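Local coordinates for oxidase/hydroxylase (Streptomyces hygroscopicus subsp. hygroscopicus, PDB 4XCB), which binds nickel, 2-oxoglutarate and the aminoglycoside hygromycin B in a double-stranded beta-helix core and probably acts as a 2-oxoglutarate-dependent oxygenase, at residues A[33-45]-A[55-68]. Sequence-based numbering, arbitrary orientation.
Sequences ESFRSELERLDTV and YPDLPAASPVFARL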
loop_
_atom_site.group_PDB
_atom_site.type_symbol
_atom_site.label_atom_id
_atom_site.label_comp_id
_atom_site.label_asym_id
_atom_site.label_seq_id
_atom_site.Cartn_x
_atom_site.Cartn_y
_atom_site.Cartn_z
ATOM N N GLU A 33 1.065 -20.205 38.240
ATOM C CA GLU A 33 0.423 -21.166 39.131
ATOM C C GLU A 33 -1.035 -20.798 39.417
ATOM O O GLU A 33 -1.904 -21.671 39.423
ATOM C CB GLU A 33 1.201 -21.284 40.440
ATOM C CD GLU A 33 3.256 -22.148 41.608
ATOM O OE2 GLU A 33 4.476 -21.892 41.570
ATOM N N SER A 34 -1.295 -19.511 39.637
ATOM C CA SER A 34 -2.650 -19.017 39.866
ATOM C C SER A 34 -3.547 -19.288 38.661
ATOM O O SER A 34 -4.697 -19.693 38.803
ATOM C CB SER A 34 -2.617 -17.521 40.181
ATOM O OG SER A 34 -3.910 -16.954 40.118
ATOM N N PHE A 35 -3.014 -19.059 37.463
ATOM C CA PHE A 35 -3.803 -19.275 36.254
ATOM C C PHE A 35 -4.083 -20.773 36.028
ATOM O O PHE A 35 -5.192 -21.160 35.668
ATOM C CB PHE A 35 -3.084 -18.680 35.038
ATOM C CG PHE A 35 -2.854 -17.192 35.119
ATOM C CD1 PHE A 35 -3.766 -16.350 35.726
ATOM C CD2 PHE A 35 -1.718 -16.640 34.563
ATOM C CE1 PHE A 35 -3.550 -14.970 35.772
ATOM C CE2 PHE A 35 -1.492 -15.272 34.613
ATOM C CZ PHE A 35 -2.398 -14.440 35.223
ATOM N N ARG A 36 -3.074 -21.614 36.231
ATOM C CA ARG A 36 -3.257 -23.058 36.104
ATOM C C ARG A 36 -4.304 -23.583 37.078
ATOM O O ARG A 36 -5.178 -24.357 36.700
ATOM C CB ARG A 36 -1.950 -23.791 36.352
ATOM C CG ARG A 36 -0.886 -23.564 35.325
ATOM C CD ARG A 36 0.373 -24.247 35.823
ATOM N NE ARG A 36 1.407 -24.345 34.816
ATOM C CZ ARG A 36 2.701 -24.407 35.113
ATOM N NH1 ARG A 36 3.076 -24.356 36.384
ATOM N NH2 ARG A 36 3.616 -24.508 34.154
ATOM N N SER A 37 -4.195 -23.167 38.337
ATOM C CA SER A 37 -5.154 -23.575 39.360
ATOM C C SER A 37 -6.575 -23.227 38.968
ATOM O O SER A 37 -7.484 -24.045 39.106
ATOM C CB SER A 37 -4.835 -22.922 40.704
ATOM O OG SER A 37 -5.952 -23.028 41.586
ATOM N N GLU A 38 -6.766 -22.002 38.484
ATOM C CA GLU A 38 -8.090 -21.544 38.094
ATOM C C GLU A 38 -8.650 -22.383 36.938
ATOM O O GLU A 38 -9.795 -22.823 36.994
ATOM C CB GLU A 38 -8.058 -20.062 37.721
ATOM C CG GLU A 38 -9.438 -19.467 37.449
ATOM C CD GLU A 38 -10.203 -19.075 38.714
ATOM O OE1 GLU A 38 -9.887 -19.578 39.808
ATOM O OE2 GLU A 38 -11.130 -18.249 38.610
ATOM N N LEU A 39 -7.839 -22.645 35.912
ATOM C CA LEU A 39 -8.318 -23.446 34.786
ATOM C C LEU A 39 -8.768 -24.831 35.232
ATOM O O LEU A 39 -9.762 -25.357 34.741
ATOM C CB LEU A 39 -7.244 -23.572 33.714
ATOM C CG LEU A 39 -6.945 -22.315 32.898
ATOM C CD1 LEU A 39 -5.707 -22.565 32.075
ATOM C CD2 LEU A 39 -8.106 -21.938 31.991
ATOM N N GLU A 40 -8.044 -25.415 36.180
ATOM C CA GLU A 40 -8.409 -26.737 36.684
ATOM C C GLU A 40 -9.795 -26.742 37.317
ATOM O O GLU A 40 -10.462 -27.775 37.348
ATOM C CB GLU A 40 -7.369 -27.226 37.690
ATOM C CG GLU A 40 -5.989 -27.420 37.083
ATOM C CD GLU A 40 -5.011 -28.086 38.034
ATOM O OE1 GLU A 40 -5.460 -28.639 39.063
ATOM O OE2 GLU A 40 -3.792 -28.056 37.754
ATOM N N ARG A 41 -10.223 -25.582 37.811
ATOM C CA ARG A 41 -11.537 -25.433 38.422
ATOM C C ARG A 41 -12.614 -24.931 37.454
ATOM O O ARG A 41 -13.704 -24.550 37.878
ATOM C CB ARG A 41 -11.443 -24.480 39.618
ATOM C CG ARG A 41 -10.839 -25.105 40.865
ATOM C CD ARG A 41 -10.749 -24.102 42.008
ATOM N NE ARG A 41 -9.542 -23.285 41.939
ATOM C CZ ARG A 41 -9.526 -22.018 41.543
ATOM N NH1 ARG A 41 -10.652 -21.422 41.175
ATOM N NH2 ARG A 41 -8.388 -21.347 41.514
ATOM N N LEU A 42 -12.314 -24.919 36.159
ATOM C CA LEU A 42 -13.291 -24.474 35.171
ATOM C C LEU A 42 -13.626 -25.592 34.199
ATOM O O LEU A 42 -12.851 -26.530 34.029
ATOM C CB LEU A 42 -12.771 -23.260 34.402
ATOM C CG LEU A 42 -12.525 -21.982 35.202
ATOM C CD1 LEU A 42 -11.749 -20.987 34.339
ATOM C CD2 LEU A 42 -13.823 -21.380 35.678
ATOM N N ASP A 43 -14.783 -25.480 33.560
ATOM C CA ASP A 43 -15.246 -26.495 32.622
ATOM C C ASP A 43 -14.725 -26.244 31.215
ATOM O O ASP A 43 -14.528 -25.093 30.814
ATOM C CB ASP A 43 -16.772 -26.541 32.591
ATOM C CG ASP A 43 -17.367 -27.011 33.899
ATOM O OD1 ASP A 43 -16.740 -27.878 34.549
ATOM O OD2 ASP A 43 -18.456 -26.518 34.270
ATOM N N THR A 44 -14.531 -27.323 30.465
ATOM C CA THR A 44 -14.153 -27.209 29.058
ATOM C C THR A 44 -15.229 -27.742 28.131
ATOM O O THR A 44 -16.209 -28.355 28.566
ATOM C CB THR A 44 -12.865 -27.972 28.725
ATOM O OG1 THR A 44 -12.949 -29.310 29.230
ATOM C CG2 THR A 44 -11.659 -27.289 29.312
ATOM N N VAL A 45 -15.017 -27.507 26.843
ATOM C CA VAL A 45 -15.805 -28.142 25.807
ATOM C C VAL A 45 -14.876 -28.868 24.838
ATOM O O VAL A 45 -13.663 -28.638 24.808
ATOM C CB VAL A 45 -16.674 -27.127 25.024
ATOM C CG1 VAL A 45 -17.535 -26.315 25.975
ATOM C CG2 VAL A 45 -15.806 -26.213 24.167
ATOM N N TYR A 55 -11.491 -23.983 26.792
ATOM C CA TYR A 55 -12.220 -23.177 27.775
ATOM C C TYR A 55 -12.823 -22.011 27.002
ATOM O O TYR A 55 -12.108 -21.105 26.603
ATOM C CB TYR A 55 -11.296 -22.672 28.891
ATOM C CG TYR A 55 -10.570 -23.755 29.671
ATOM C CD1 TYR A 55 -11.054 -24.189 30.902
ATOM C CD2 TYR A 55 -9.394 -24.322 29.188
ATOM C CE1 TYR A 55 -10.396 -25.170 31.624
ATOM C CE2 TYR A 55 -8.729 -25.313 29.903
ATOM C CZ TYR A 55 -9.237 -25.727 31.123
ATOM O OH TYR A 55 -8.581 -26.710 31.840
ATOM N N PRO A 56 -14.138 -22.042 26.762
ATOM C CA PRO A 56 -14.654 -21.172 25.700
ATOM C C PRO A 56 -14.679 -19.664 25.966
ATOM O O PRO A 56 -14.517 -18.892 25.012
ATOM C CB PRO A 56 -16.082 -21.689 25.500
ATOM C CG PRO A 56 -16.442 -22.311 26.774
ATOM C CD PRO A 56 -15.183 -22.921 27.313
ATOM N N ASP A 57 -14.898 -19.239 27.203
ATOM C CA ASP A 57 -15.035 -17.804 27.467
ATOM C C ASP A 57 -14.489 -17.498 28.847
ATOM O O ASP A 57 -15.234 -17.404 29.816
ATOM C CB ASP A 57 -16.505 -17.365 27.341
ATOM C CG ASP A 57 -16.679 -15.852 27.370
ATOM O OD1 ASP A 57 -15.735 -15.137 27.763
ATOM O OD2 ASP A 57 -17.783 -15.373 27.012
ATOM N N LEU A 58 -13.174 -17.360 28.941
ATOM C CA LEU A 58 -12.544 -17.225 30.244
ATOM C C LEU A 58 -12.918 -15.944 30.999
ATOM O O LEU A 58 -13.090 -15.998 32.210
ATOM C CB LEU A 58 -11.022 -17.326 30.100
ATOM C CG LEU A 58 -10.523 -18.748 29.848
ATOM C CD1 LEU A 58 -9.030 -18.733 29.624
ATOM C CD2 LEU A 58 -10.855 -19.652 31.001
ATOM N N PRO A 59 -13.036 -14.792 30.310
ATOM C CA PRO A 59 -13.353 -13.619 31.134
ATOM C C PRO A 59 -14.765 -13.670 31.722
ATOM O O PRO A 59 -14.989 -13.088 32.779
ATOM C CB PRO A 59 -13.200 -12.450 30.152
ATOM C CG PRO A 59 -12.243 -12.953 29.128
ATOM C CD PRO A 59 -12.597 -14.399 28.958
ATOM N N ALA A 60 -15.691 -14.362 31.061
ATOM C CA ALA A 60 -17.031 -14.556 31.610
ATOM C C ALA A 60 -17.021 -15.603 32.716
ATOM O O ALA A 60 -17.799 -15.531 33.677
ATOM C CB ALA A 60 -18.006 -14.971 30.506
ATOM N N ALA A 61 -16.118 -16.568 32.577
ATOM C CA ALA A 61 -16.089 -17.744 33.437
ATOM C C ALA A 61 -15.445 -17.488 34.801
ATOM O O ALA A 61 -15.738 -18.185 35.774
ATOM C CB ALA A 61 -15.366 -18.879 32.726
ATOM N N SER A 62 -14.570 -16.492 34.878
ATOM C CA SER A 62 -13.767 -16.317 36.078
ATOM C C SER A 62 -13.164 -14.924 36.166
ATOM O O SER A 62 -12.565 -14.448 35.208
ATOM C CB SER A 62 -12.663 -17.377 36.111
ATOM O OG SER A 62 -11.391 -16.783 36.294
ATOM N N PRO A 63 -13.318 -14.264 37.323
ATOM C CA PRO A 63 -12.774 -12.915 37.506
ATOM C C PRO A 63 -11.266 -12.851 37.353
ATOM O O PRO A 63 -10.745 -11.779 37.039
ATOM C CB PRO A 63 -13.176 -12.570 38.942
ATOM C CG PRO A 63 -14.399 -13.352 39.167
ATOM C CD PRO A 63 -14.166 -14.659 38.461
ATOM N N VAL A 64 -10.571 -13.959 37.611
ATOM C CA VAL A 64 -9.132 -14.005 37.412
ATOM C C VAL A 64 -8.782 -13.741 35.961
ATOM O O VAL A 64 -7.881 -12.955 35.664
ATOM C CB VAL A 64 -8.545 -15.366 37.835
ATOM C CG1 VAL A 64 -7.141 -15.555 37.273
ATOM C CG2 VAL A 64 -8.552 -15.477 39.345
ATOM N N PHE A 65 -9.501 -14.390 35.056
ATOM C CA PHE A 65 -9.200 -14.212 33.652
ATOM C C PHE A 65 -9.839 -12.954 33.085
ATOM O O PHE A 65 -9.332 -12.400 32.109
ATOM C CB PHE A 65 -9.592 -15.461 32.878
ATOM C CG PHE A 65 -8.679 -16.615 33.160
ATOM C CD1 PHE A 65 -7.326 -16.516 32.859
ATOM C CD2 PHE A 65 -9.144 -17.778 33.754
ATOM C CE1 PHE A 65 -6.466 -17.556 33.134
ATOM C CE2 PHE A 65 -8.277 -18.831 34.025
ATOM C CZ PHE A 65 -6.943 -18.714 33.723
ATOM N N ALA A 66 -10.907 -12.474 33.717
ATOM C CA ALA A 66 -11.410 -11.142 33.397
ATOM C C ALA A 66 -10.331 -10.092 33.652
ATOM O O ALA A 66 -10.148 -9.171 32.857
ATOM C CB ALA A 66 -12.666 -10.818 34.208
ATOM N N ARG A 67 -9.605 -10.242 34.759
ATOM C CA ARG A 67 -8.555 -9.293 35.107
ATOM C C ARG A 67 -7.338 -9.469 34.212
ATOM O O ARG A 67 -6.705 -8.484 33.816
ATOM C CB ARG A 67 -8.163 -9.433 36.580
ATOM C CG ARG A 67 -9.263 -8.923 37.523
ATOM C CD ARG A 67 -8.779 -8.798 38.952
ATOM N NE ARG A 67 -8.601 -10.104 39.564
ATOM C CZ ARG A 67 -9.577 -10.770 40.174
ATOM N NH1 ARG A 67 -10.794 -10.242 40.257
ATOM N NH2 ARG A 67 -9.336 -11.959 40.701
ATOM N N LEU A 68 -7.024 -10.716 33.885
ATOM C CA LEU A 68 -5.904 -10.993 32.986
ATOM C C LEU A 68 -6.141 -10.311 31.638
ATOM O O LEU A 68 -5.227 -9.700 31.085
ATOM C CB LEU A 68 -5.697 -12.501 32.807
ATOM C CG LEU A 68 -4.564 -12.898 31.873
ATOM C CD1 LEU A 68 -3.296 -12.179 32.295
ATOM C CD2 LEU A 68 -4.359 -14.397 31.908
HETATM O O HOH W 1 -10.381 -28.144 33.388
#
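Y55 is clamped between T44 and L39, a CH-pi contact on each face: T44 CG2 stands 3.3 Å from the Y55 ring centroid, L39 CD2 3.7 Å from it on the opposite side and only 5° off the normal. Its hydroxyl bonds to R95 and to a water that donates to L42 O. With an alanine here, the L39 and T44 methyls would probably lose the ring between them, and R95 its hydroxyl partner. L58 CD2 then meets both L39 CD2 and L42 CD1, each at 3.7 Å. Helices 29-40, 58-61 and 63-69 cover the major sheet of the double-stranded beta-helix fold: L39, L58 and F65 all touch strand 220-229, and segments 33-40 and 63-68 cross at -135° with axes 10.6 Å apart. S62, the N-cap of helix 63-69, accepts from F65 N, and S62 OG donates to E38 OE2 (2.8 Å), which accepts with its anti lone pair; E38 reaches it with CG anti to the backbone N (chi1 -174°) and a bend at chi2. V64 CG1 lies at the edge of the F35 ring, in its plane. F65 CZ abuts L39 CG at 3.7 Å, while L68 CD2 lies over one face of the F35 ring, offset toward its rim, 4.0 Å from the centroid.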